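Local coordinates for protein arylesterase (Sulfolobus solfataricus, PDB 5L2P) that hydrolyses aromatic esters such as phenyl acetate and organophosphates such as paraoxon, at residues I66-H80 / S98-V112. Numbering follows the deposited sequence.
Sequences IYSPIKRTNNGLVMH and SRILSNSCECTVISV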
loop_
_atom_site.group_PDB
_atom_site.type_symbol
_atom_site.label_atom_id
_atom_site.label_comp_id
_atom_site.label_asym_id
_atom_site.label_seq_id
_atom_site.Cartn_x
_atom_site.Cartn_y
_atom_site.Cartn_z
ATOM N N ILE A 66 13.381 -39.300 5.482
ATOM C CA ILE A 66 14.033 -39.133 4.197
ATOM C C ILE A 66 13.069 -39.512 3.076
ATOM O O ILE A 66 12.565 -40.659 3.055
ATOM C CB ILE A 66 15.246 -40.067 4.008
ATOM C CG1 ILE A 66 16.113 -40.195 5.278
ATOM C CG2 ILE A 66 16.075 -39.598 2.815
ATOM C CD1 ILE A 66 16.437 -38.863 5.956
ATOM N N TYR A 67 12.841 -38.559 2.145
ATOM C CA TYR A 67 11.980 -38.804 0.984
ATOM C C TYR A 67 12.809 -39.004 -0.256
ATOM O O TYR A 67 13.639 -38.183 -0.557
ATOM C CB TYR A 67 11.036 -37.648 0.755
ATOM C CG TYR A 67 10.111 -37.331 1.895
ATOM C CD1 TYR A 67 10.544 -36.628 3.013
ATOM C CD2 TYR A 67 8.801 -37.697 1.854
ATOM C CE1 TYR A 67 9.668 -36.334 4.059
ATOM C CE2 TYR A 67 7.938 -37.436 2.899
ATOM C CZ TYR A 67 8.380 -36.740 3.988
ATOM O OH TYR A 67 7.534 -36.400 5.002
ATOM N N SER A 68 12.566 -40.093 -0.981
ATOM C CA SER A 68 13.173 -40.298 -2.278
ATOM C C SER A 68 12.124 -40.080 -3.340
ATOM O O SER A 68 11.040 -40.612 -3.211
ATOM C CB SER A 68 13.689 -41.710 -2.413
ATOM O OG SER A 68 14.579 -42.014 -1.382
ATOM N N PRO A 69 12.446 -39.293 -4.393
ATOM C CA PRO A 69 11.442 -38.946 -5.393
ATOM C C PRO A 69 11.058 -40.117 -6.284
ATOM O O PRO A 69 11.754 -41.109 -6.325
ATOM C CB PRO A 69 12.136 -37.847 -6.213
ATOM C CG PRO A 69 13.567 -38.174 -6.119
ATOM C CD PRO A 69 13.753 -38.704 -4.722
ATOM N N ILE A 70 9.937 -39.990 -6.979
ATOM C CA ILE A 70 9.507 -40.962 -7.975
ATOM C C ILE A 70 10.580 -41.123 -9.035
ATOM O O ILE A 70 10.900 -42.231 -9.430
ATOM C CB ILE A 70 8.189 -40.517 -8.681
ATOM C CG1 ILE A 70 7.006 -40.560 -7.717
ATOM C CG2 ILE A 70 7.860 -41.405 -9.864
ATOM C CD1 ILE A 70 6.578 -41.961 -7.287
ATOM N N LYS A 71 11.108 -39.996 -9.509
ATOM C CA LYS A 71 12.201 -39.974 -10.488
ATOM C C LYS A 71 13.297 -39.076 -9.929
ATOM O O LYS A 71 13.077 -37.873 -9.721
ATOM C CB LYS A 71 11.736 -39.432 -11.861
ATOM C CG LYS A 71 10.299 -39.795 -12.241
ATOM C CD LYS A 71 10.048 -39.899 -13.762
ATOM C CE LYS A 71 8.806 -40.737 -14.136
ATOM N NZ LYS A 71 7.495 -40.017 -13.974
ATOM N N ARG A 72 14.480 -39.646 -9.714
ATOM C CA ARG A 72 15.617 -38.895 -9.207
ATOM C C ARG A 72 16.563 -38.528 -10.348
ATOM O O ARG A 72 17.141 -39.401 -10.950
ATOM C CB ARG A 72 16.350 -39.736 -8.179
ATOM C CG ARG A 72 17.309 -38.963 -7.299
ATOM C CD ARG A 72 18.034 -39.876 -6.330
ATOM N NE ARG A 72 18.989 -39.104 -5.544
ATOM C CZ ARG A 72 19.735 -39.576 -4.557
ATOM N NH1 ARG A 72 19.640 -40.846 -4.202
ATOM N NH2 ARG A 72 20.592 -38.770 -3.926
ATOM N N THR A 73 16.717 -37.238 -10.631
ATOM C CA THR A 73 17.533 -36.783 -11.756
ATOM C C THR A 73 18.683 -35.851 -11.344
ATOM O O THR A 73 19.402 -35.352 -12.227
ATOM C CB THR A 73 16.691 -36.017 -12.770
ATOM O OG1 THR A 73 16.074 -34.901 -12.112
ATOM C CG2 THR A 73 15.633 -36.900 -13.352
ATOM N N ASN A 74 18.856 -35.597 -10.043
ATOM C CA ASN A 74 20.026 -34.858 -9.586
ATOM C C ASN A 74 20.458 -35.271 -8.180
ATOM O O ASN A 74 19.722 -35.968 -7.466
ATOM C CB ASN A 74 19.788 -33.353 -9.668
ATOM C CG ASN A 74 18.709 -32.886 -8.735
ATOM O OD1 ASN A 74 18.905 -32.803 -7.525
ATOM N ND2 ASN A 74 17.544 -32.573 -9.289
ATOM N N ASN A 75 21.657 -34.827 -7.798
ATOM C CA ASN A 75 22.228 -35.167 -6.504
ATOM C C ASN A 75 22.092 -34.041 -5.473
ATOM O O ASN A 75 22.880 -33.960 -4.554
ATOM C CB ASN A 75 23.678 -35.636 -6.652
ATOM C CG ASN A 75 24.565 -34.622 -7.390
ATOM O OD1 ASN A 75 24.096 -33.583 -7.817
ATOM N ND2 ASN A 75 25.849 -34.933 -7.546
ATOM N N GLY A 76 21.062 -33.220 -5.611
ATOM C CA GLY A 76 20.759 -32.213 -4.629
ATOM C C GLY A 76 20.002 -32.705 -3.428
ATOM O O GLY A 76 19.478 -33.807 -3.430
ATOM N N LEU A 77 19.990 -31.881 -2.382
ATOM C CA LEU A 77 19.328 -32.198 -1.137
ATOM C C LEU A 77 18.607 -30.988 -0.596
ATOM O O LEU A 77 19.155 -29.909 -0.565
ATOM C CB LEU A 77 20.347 -32.686 -0.111
ATOM C CG LEU A 77 19.846 -32.867 1.332
ATOM C CD1 LEU A 77 18.908 -34.044 1.414
ATOM C CD2 LEU A 77 20.992 -32.965 2.333
ATOM N N VAL A 78 17.366 -31.188 -0.150
ATOM C CA VAL A 78 16.565 -30.138 0.441
ATOM C C VAL A 78 16.204 -30.486 1.869
ATOM O O VAL A 78 15.541 -31.483 2.106
ATOM C CB VAL A 78 15.285 -29.909 -0.358
ATOM C CG1 VAL A 78 14.394 -28.854 0.311
ATOM C CG2 VAL A 78 15.620 -29.505 -1.806
ATOM N N MET A 79 16.675 -29.676 2.822
ATOM C CA MET A 79 16.308 -29.831 4.220
ATOM C C MET A 79 15.006 -29.090 4.451
ATOM O O MET A 79 14.905 -27.890 4.151
ATOM C CB MET A 79 17.352 -29.250 5.133
ATOM C CG MET A 79 18.732 -29.847 4.990
ATOM S SD MET A 79 18.814 -31.566 5.440
ATOM C CE MET A 79 18.240 -31.562 7.120
ATOM N N HIS A 80 14.022 -29.797 5.011
ATOM C CA HIS A 80 12.704 -29.228 5.188
ATOM C C HIS A 80 12.384 -29.095 6.678
ATOM O O HIS A 80 12.360 -30.078 7.398
ATOM C CB HIS A 80 11.674 -30.114 4.492
ATOM C CG HIS A 80 10.255 -29.628 4.632
ATOM N ND1 HIS A 80 9.165 -30.432 4.372
ATOM C CD2 HIS A 80 9.749 -28.428 5.013
ATOM C CE1 HIS A 80 8.051 -29.755 4.575
ATOM N NE2 HIS A 80 8.377 -28.531 4.958
ATOM N N SER A 98 6.410 -32.164 1.603
ATOM C CA SER A 98 7.699 -32.792 1.357
ATOM C C SER A 98 7.658 -33.686 0.144
ATOM O O SER A 98 8.621 -33.745 -0.602
ATOM C CB SER A 98 8.142 -33.603 2.562
ATOM O OG SER A 98 8.113 -32.841 3.765
ATOM N N ARG A 99 6.546 -34.403 -0.024
ATOM C CA ARG A 99 6.355 -35.319 -1.155
ATOM C C ARG A 99 6.292 -34.574 -2.483
ATOM O O ARG A 99 6.956 -34.957 -3.436
ATOM C CB ARG A 99 5.059 -36.138 -1.007
ATOM C CG ARG A 99 5.124 -37.161 0.073
ATOM C CD ARG A 99 3.735 -37.520 0.627
ATOM N NE ARG A 99 3.807 -38.713 1.437
ATOM C CZ ARG A 99 3.913 -39.937 0.940
ATOM N NH1 ARG A 99 3.916 -40.148 -0.350
ATOM N NH2 ARG A 99 3.985 -40.986 1.747
ATOM N N ILE A 100 5.462 -33.534 -2.551
ATOM C CA ILE A 100 5.373 -32.711 -3.756
ATOM C C ILE A 100 6.719 -32.037 -4.044
ATOM O O ILE A 100 7.133 -31.929 -5.207
ATOM C CB ILE A 100 4.294 -31.642 -3.639
ATOM C CG1 ILE A 100 2.912 -32.287 -3.518
ATOM C CG2 ILE A 100 4.289 -30.729 -4.861
ATOM C CD1 ILE A 100 1.857 -31.338 -2.965
ATOM N N LEU A 101 7.416 -31.601 -2.995
ATOM C CA LEU A 101 8.670 -30.882 -3.169
ATOM C C LEU A 101 9.749 -31.781 -3.740
ATOM O O LEU A 101 10.489 -31.391 -4.676
ATOM C CB LEU A 101 9.128 -30.254 -1.847
ATOM C CG LEU A 101 10.406 -29.384 -1.907
ATOM C CD1 LEU A 101 10.260 -28.140 -2.773
ATOM C CD2 LEU A 101 10.762 -29.024 -0.487
ATOM N N SER A 102 9.823 -32.973 -3.178
ATOM C CA SER A 102 10.752 -34.010 -3.629
ATOM C C SER A 102 10.549 -34.365 -5.106
ATOM O O SER A 102 11.498 -34.475 -5.858
ATOM C CB SER A 102 10.580 -35.270 -2.753
ATOM O OG SER A 102 11.515 -36.290 -3.096
ATOM N N ASN A 103 9.300 -34.561 -5.505
ATOM C CA ASN A 103 8.985 -34.946 -6.877
ATOM C C ASN A 103 9.267 -33.830 -7.859
ATOM O O ASN A 103 9.712 -34.084 -8.958
ATOM C CB ASN A 103 7.526 -35.383 -6.983
ATOM C CG ASN A 103 7.262 -36.733 -6.310
ATOM O OD1 ASN A 103 8.166 -37.536 -6.138
ATOM N ND2 ASN A 103 6.011 -36.984 -5.940
ATOM N N SER A 104 9.004 -32.587 -7.447
ATOM C CA SER A 104 9.223 -31.412 -8.290
ATOM C C SER A 104 10.712 -31.137 -8.443
ATOM O O SER A 104 11.186 -30.853 -9.533
ATOM C CB SER A 104 8.592 -30.190 -7.668
ATOM O OG SER A 104 7.199 -30.325 -7.593
ATOM N N CYS A 105 11.438 -31.202 -7.327
ATOM C CA CYS A 105 12.897 -31.070 -7.334
ATOM C C CYS A 105 13.588 -32.238 -8.023
ATOM O O CYS A 105 14.694 -32.080 -8.543
ATOM C CB CYS A 105 13.434 -31.012 -5.903
ATOM S SG CYS A 105 13.023 -29.482 -5.060
ATOM N N GLU A 106 12.953 -33.412 -7.972
ATOM C CA GLU A 106 13.519 -34.668 -8.446
ATOM C C GLU A 106 14.795 -34.974 -7.686
ATOM O O GLU A 106 15.834 -35.367 -8.265
ATOM C CB GLU A 106 13.736 -34.631 -9.960
ATOM C CG GLU A 106 12.424 -34.527 -10.720
ATOM C CD GLU A 106 12.611 -34.281 -12.209
ATOM O OE1 GLU A 106 13.626 -34.764 -12.780
ATOM O OE2 GLU A 106 11.738 -33.580 -12.790
ATOM N N CYS A 107 14.709 -34.775 -6.369
ATOM C CA CYS A 107 15.841 -34.979 -5.499
ATOM C C CYS A 107 15.388 -35.374 -4.120
ATOM O O CYS A 107 14.229 -35.313 -3.791
ATOM C CB CYS A 107 16.678 -33.699 -5.426
ATOM S SG CYS A 107 16.030 -32.459 -4.279
ATOM N N THR A 108 16.347 -35.748 -3.297
ATOM C CA THR A 108 16.096 -36.205 -1.941
ATOM C C THR A 108 15.692 -35.060 -1.014
ATOM O O THR A 108 16.250 -33.967 -1.077
ATOM C CB THR A 108 17.385 -36.800 -1.379
ATOM O OG1 THR A 108 17.988 -37.684 -2.358
ATOM C CG2 THR A 108 17.105 -37.504 -0.019
ATOM N N VAL A 109 14.713 -35.309 -0.163
ATOM C CA VAL A 109 14.235 -34.320 0.798
ATOM C C VAL A 109 14.278 -34.938 2.195
ATOM O O VAL A 109 13.885 -36.098 2.376
ATOM C CB VAL A 109 12.807 -33.896 0.462
ATOM C CG1 VAL A 109 12.216 -33.028 1.567
ATOM C CG2 VAL A 109 12.768 -33.178 -0.885
ATOM N N ILE A 110 14.777 -34.182 3.164
ATOM C CA ILE A 110 14.840 -34.646 4.551
ATOM C C ILE A 110 14.073 -33.683 5.454
ATOM O O ILE A 110 14.443 -32.503 5.598
ATOM C CB ILE A 110 16.289 -34.763 5.058
ATOM C CG1 ILE A 110 17.039 -35.791 4.220
ATOM C CG2 ILE A 110 16.324 -35.111 6.545
ATOM C CD1 ILE A 110 18.511 -35.934 4.593
ATOM N N SER A 111 13.005 -34.195 6.062
ATOM C CA SER A 111 12.162 -33.402 6.936
ATOM C C SER A 111 12.628 -33.630 8.381
ATOM O O SER A 111 12.924 -34.775 8.761
ATOM C CB SER A 111 10.726 -33.844 6.759
ATOM O OG SER A 111 9.833 -33.024 7.478
ATOM N N VAL A 112 12.707 -32.560 9.175
ATOM C CA VAL A 112 13.225 -32.651 10.537
ATOM C C VAL A 112 12.141 -32.406 11.611
ATOM O O VAL A 112 11.365 -31.435 11.512
ATOM C CB VAL A 112 14.366 -31.650 10.751
ATOM C CG1 VAL A 112 15.060 -31.884 12.097
ATOM C CG2 VAL A 112 15.374 -31.733 9.608
#
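Tyr67 lies flat against helix 98-105, with Ser98 CB 3.6 Å from its ring centroid over one face and Val109 O at its edge, in plane. Its CG, anti to the carbonyl carbon (chi1 -59°), turns the ring forward along strand 108-112 toward Ser111 CB; Asp95 takes the hydroxyl. Replacing Tyr67 by an alanine is likely to take the ring face from Ser98 CB and leave Asp95 without its hydroxyl partner. Ser98 OG meets the His80 ring edge-on, in plane, 2.7 Å from ND1, and Glu94, binding NE2, helps fix the imidazole's rotation. Further along the helix, Val78 CG1 and Leu101 CD2 meet tip to tip at 3.7 Å. On the other sheet face, Ile66 lies side by side with Ile110, its CD1 3.6 Å from Ile110 CG1. Strand 108-112 pairs antiparallel with 66-68 and parallel with 77-80, the latter completing a beta-alpha-beta crossover. At the helix's C-terminal end, Asn74 ND2 donates to Cys105 O at 3.0 Å and its OD1 closes an Asx turn onto Gly76 N. Polar bonds at Ser98 and Cys105 tie the helix to strand 77-80 and the 69-76 loop, with Val78-Leu101 between, and His80 sits just before the motif probably forming the oxyanion hole.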